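Local atomic coordinates of 2-keto acid:ferredoxin oxidoreductase subunit alpha (PDB entry 1YD7), a protein that probably serves as the alpha subunit of an oxidoreductase that converts 2-oxoglutarate and CoA to succinyl-CoA while reducing ferredoxin. Residues E51-M56 with V67-D72. Residues are numbered along the deposited sequence; the frame is centred on the assembly and turned at random.
Sequences EIFEAM and VIQMED
Met-56 N donates to Ile-52 O at 3.0 Å, an i to i-4 bond within helix 52-59; the carbonyl oxygen of Met-56 in turn meets Val-67 CG2. The contact belongs to a beta-alpha-beta crossover: strand 40-43, helix 52-59 and strand 66-69, in the thiamine diphosphate-binding family region. The short helix and strand axes approach to 9.8 Å with directions 134° apart, and no hydrogen bond joins the two segments; the contact is van der Waals, made by side chains and by the Met-56 carbonyl. Ile-68 bonds through its backbone to Tyr-41 and Gly-43, placing strand 66-69 beside strand 40-43 in the parallel sheet. Val-67 divides its two methyls: CG2 lies 3.3 Å from Met-56 O and 4.1 Å from Met-56 CB, whereas CG1 reaches Phe-53 CE1 at 3.9 Å. The Phe-53 ring gets there because CG is anti to the backbone N (chi1 -179°), which carries it out from the helix; the same side chain also touches Tyr-41. With an alanine in place of Phe-53, Val-67 CG1 and the Gln-69 chain would probably lose their aromatic neighbour, opening a gap between helix and strand. Extended beyond CG, Gln-69 passes Phe-53 at roughly a right angle, its amide plane turned 71° from the ring and its OE1 3.5 Å from Phe-53 CZ.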
ATOM      1  N   GLU A  51      -6.663  -9.756   0.644  1.00 38.90           N
ATOM      2  CA  GLU A  51      -7.796  -9.259  -0.118  1.00 37.05           C
ATOM      3  C   GLU A  51      -7.559  -7.862  -0.705  1.00 32.20           C
ATOM      4  O   GLU A  51      -8.493  -7.211  -1.168  1.00 29.58           O
ATOM      5  CB  GLU A  51      -9.046  -9.194   0.786  1.00 38.57           C
ATOM      6  CG  GLU A  51      -9.279 -10.403   1.705  1.00 39.87           C
ATOM      7  CD  GLU A  51      -9.175 -11.755   0.997  1.00 43.41           C
ATOM      8  OE1 GLU A  51      -9.577 -11.830  -0.191  1.00 45.78           O
ATOM      9  OE2 GLU A  51      -8.669 -12.728   1.630  1.00 42.66           O
ATOM     10  N   ILE A  52      -6.322  -7.388  -0.674  1.00 32.51           N
ATOM     11  CA  ILE A  52      -6.030  -6.007  -1.087  1.00 31.17           C
ATOM     12  C   ILE A  52      -6.233  -5.724  -2.565  1.00 27.86           C
ATOM     13  O   ILE A  52      -6.690  -4.646  -2.935  1.00 28.02           O
ATOM     14  CB  ILE A  52      -4.624  -5.533  -0.602  1.00 35.68           C
ATOM     15  CG1 ILE A  52      -4.388  -4.107  -1.051  1.00 37.97           C
ATOM     16  CG2 ILE A  52      -3.537  -6.418  -1.099  1.00 40.05           C
ATOM     17  CD1 ILE A  52      -3.427  -3.410  -0.226  1.00 44.80           C
ATOM     18  N   PHE A  53      -5.941  -6.684  -3.427  1.00 31.49           N
ATOM     19  CA  PHE A  53      -6.115  -6.455  -4.861  1.00 29.96           C
ATOM     20  C   PHE A  53      -7.551  -6.012  -5.177  1.00 30.95           C
ATOM     21  O   PHE A  53      -7.777  -4.994  -5.875  1.00 28.87           O
ATOM     22  CB  PHE A  53      -5.738  -7.695  -5.684  1.00 31.94           C
ATOM     23  CG  PHE A  53      -5.888  -7.485  -7.150  1.00 35.03           C
ATOM     24  CD1 PHE A  53      -4.793  -7.116  -7.931  1.00 34.97           C
ATOM     25  CD2 PHE A  53      -7.149  -7.589  -7.754  1.00 34.45           C
ATOM     26  CE1 PHE A  53      -4.947  -6.881  -9.292  1.00 37.27           C
ATOM     27  CE2 PHE A  53      -7.312  -7.346  -9.104  1.00 36.01           C
ATOM     28  CZ  PHE A  53      -6.206  -6.990  -9.880  1.00 37.75           C
ATOM     29  N   GLU A  54      -8.518  -6.777  -4.658  1.00 33.35           N
ATOM     30  CA  GLU A  54      -9.943  -6.537  -4.931  1.00 31.16           C
ATOM     31  C   GLU A  54     -10.425  -5.213  -4.392  1.00 26.32           C
ATOM     32  O   GLU A  54     -11.292  -4.589  -4.977  1.00 28.91           O
ATOM     33  CB  GLU A  54     -10.823  -7.662  -4.360  1.00 33.01           C
ATOM     34  CG  GLU A  54     -10.595  -9.008  -5.020  1.00 34.98           C
ATOM     35  N   ALA A  55      -9.903  -4.788  -3.251  1.00 28.16           N
ATOM     36  CA  ALA A  55     -10.325  -3.505  -2.690  1.00 27.76           C
ATOM     37  C   ALA A  55      -9.812  -2.378  -3.579  1.00 28.11           C
ATOM     38  O   ALA A  55     -10.551  -1.453  -3.879  1.00 31.37           O
ATOM     39  CB  ALA A  55      -9.817  -3.354  -1.263  1.00 29.72           C
HETATM   40  N   MSE A  56      -8.554  -2.492  -4.025  1.00 29.49           N
HETATM   41  CA  MSE A  56      -7.932  -1.508  -4.939  1.00 31.34           C
HETATM   42  C   MSE A  56      -8.588  -1.535  -6.330  1.00 29.29           C
HETATM   43  O   MSE A  56      -8.886  -0.473  -6.899  1.00 30.33           O
HETATM   44  CB  MSE A  56      -6.416  -1.752  -5.049  1.00 33.55           C
HETATM   45  CG  MSE A  56      -5.672  -1.620  -3.725  1.00 36.12           C
HETATM   46 SE   MSE A  56      -5.902   0.154  -2.902  1.00 45.83          SE
HETATM   47  CE  MSE A  56      -4.265   1.098  -3.647  1.00 46.49           C
ATOM     48  N   VAL A  67      -5.384   0.427 -11.433  1.00 28.22           N
ATOM     49  CA  VAL A  67      -4.909  -0.878 -11.011  1.00 31.03           C
ATOM     50  C   VAL A  67      -4.458  -1.629 -12.265  1.00 33.94           C
ATOM     51  O   VAL A  67      -5.227  -1.797 -13.198  1.00 35.77           O
ATOM     52  CB  VAL A  67      -6.007  -1.686 -10.282  1.00 33.84           C
ATOM     53  CG1 VAL A  67      -5.511  -3.061  -9.876  1.00 31.30           C
ATOM     54  CG2 VAL A  67      -6.457  -0.921  -9.073  1.00 36.49           C
ATOM     55  N   ILE A  68      -3.210  -2.053 -12.282  1.00 34.90           N
ATOM     56  CA  ILE A  68      -2.670  -2.826 -13.370  1.00 40.55           C
ATOM     57  C   ILE A  68      -2.510  -4.234 -12.813  1.00 41.93           C
ATOM     58  O   ILE A  68      -1.972  -4.427 -11.729  1.00 40.85           O
ATOM     59  CB  ILE A  68      -1.301  -2.230 -13.860  1.00 43.62           C
ATOM     60  CG1 ILE A  68      -1.502  -0.850 -14.476  1.00 47.43           C
ATOM     61  CG2 ILE A  68      -0.610  -3.126 -14.884  1.00 47.84           C
ATOM     62  CD1 ILE A  68      -2.659  -0.746 -15.450  1.00 48.56           C
ATOM     63  N   GLN A  69      -3.003  -5.219 -13.537  1.00 44.19           N
ATOM     64  CA  GLN A  69      -2.938  -6.583 -13.077  1.00 48.26           C
ATOM     65  C   GLN A  69      -1.801  -7.285 -13.796  1.00 50.93           C
ATOM     66  O   GLN A  69      -1.748  -7.283 -15.013  1.00 52.19           O
ATOM     67  CB  GLN A  69      -4.275  -7.287 -13.315  1.00 48.57           C
ATOM     68  CG  GLN A  69      -4.229  -8.760 -12.976  1.00 50.92           C
ATOM     69  CD  GLN A  69      -5.602  -9.390 -12.861  1.00 51.79           C
ATOM     70  OE1 GLN A  69      -6.631  -8.711 -12.944  1.00 52.32           O
ATOM     71  NE2 GLN A  69      -5.621 -10.701 -12.664  1.00 51.87           N
HETATM   72  N   MSE A  70      -0.879  -7.873 -13.049  1.00 55.78           N
HETATM   73  CA  MSE A  70       0.264  -8.536 -13.652  1.00 61.98           C
HETATM   74  C   MSE A  70       0.674  -9.696 -12.783  1.00 60.26           C
HETATM   75  O   MSE A  70       0.937  -9.504 -11.601  1.00 57.77           O
HETATM   76  CB  MSE A  70       1.426  -7.556 -13.785  1.00 65.77           C
HETATM   77  CG  MSE A  70       1.619  -7.029 -15.193  1.00 69.00           C
HETATM   78 SE   MSE A  70       2.548  -5.292 -15.268  1.00 75.16          SE
HETATM   79  CE  MSE A  70       2.618  -5.216 -17.259  1.00 71.12           C
ATOM     80  N   GLU A  71       0.744 -10.890 -13.370  1.00 61.22           N
ATOM     81  CA  GLU A  71       1.077 -12.090 -12.610  1.00 63.55           C
ATOM     82  C   GLU A  71       2.489 -12.023 -12.082  1.00 62.69           C
ATOM     83  O   GLU A  71       2.714 -12.235 -10.894  1.00 66.88           O
ATOM     84  CB  GLU A  71       0.942 -13.349 -13.460  1.00 65.70           C
ATOM     85  CG  GLU A  71      -0.478 -13.638 -13.912  1.00 68.79           C
ATOM     86  CD  GLU A  71      -0.856 -15.114 -13.809  1.00 70.11           C
ATOM     87  OE1 GLU A  71      -0.525 -15.763 -12.783  1.00 71.19           O
ATOM     88  OE2 GLU A  71      -1.501 -15.617 -14.751  1.00 70.14           O
ATOM     89  N   ASP A  72       3.436 -11.728 -12.967  1.00 61.34           N
ATOM     90  CA  ASP A  72       4.845 -11.728 -12.605  1.00 61.25           C
ATOM     91  C   ASP A  72       5.105 -10.648 -11.561  1.00 58.24           C
ATOM     92  O   ASP A  72       4.660  -9.506 -11.707  1.00 57.37           O
ATOM     93  CB  ASP A  72       5.714 -11.506 -13.846  1.00 63.08           C
ATOM     94  CG  ASP A  72       7.162 -11.923 -13.639  1.00 67.21           C
ATOM     95  OD1 ASP A  72       7.529 -12.376 -12.529  1.00 70.27           O
ATOM     96  OD2 ASP A  72       7.944 -11.803 -14.605  1.00 70.61           O
TER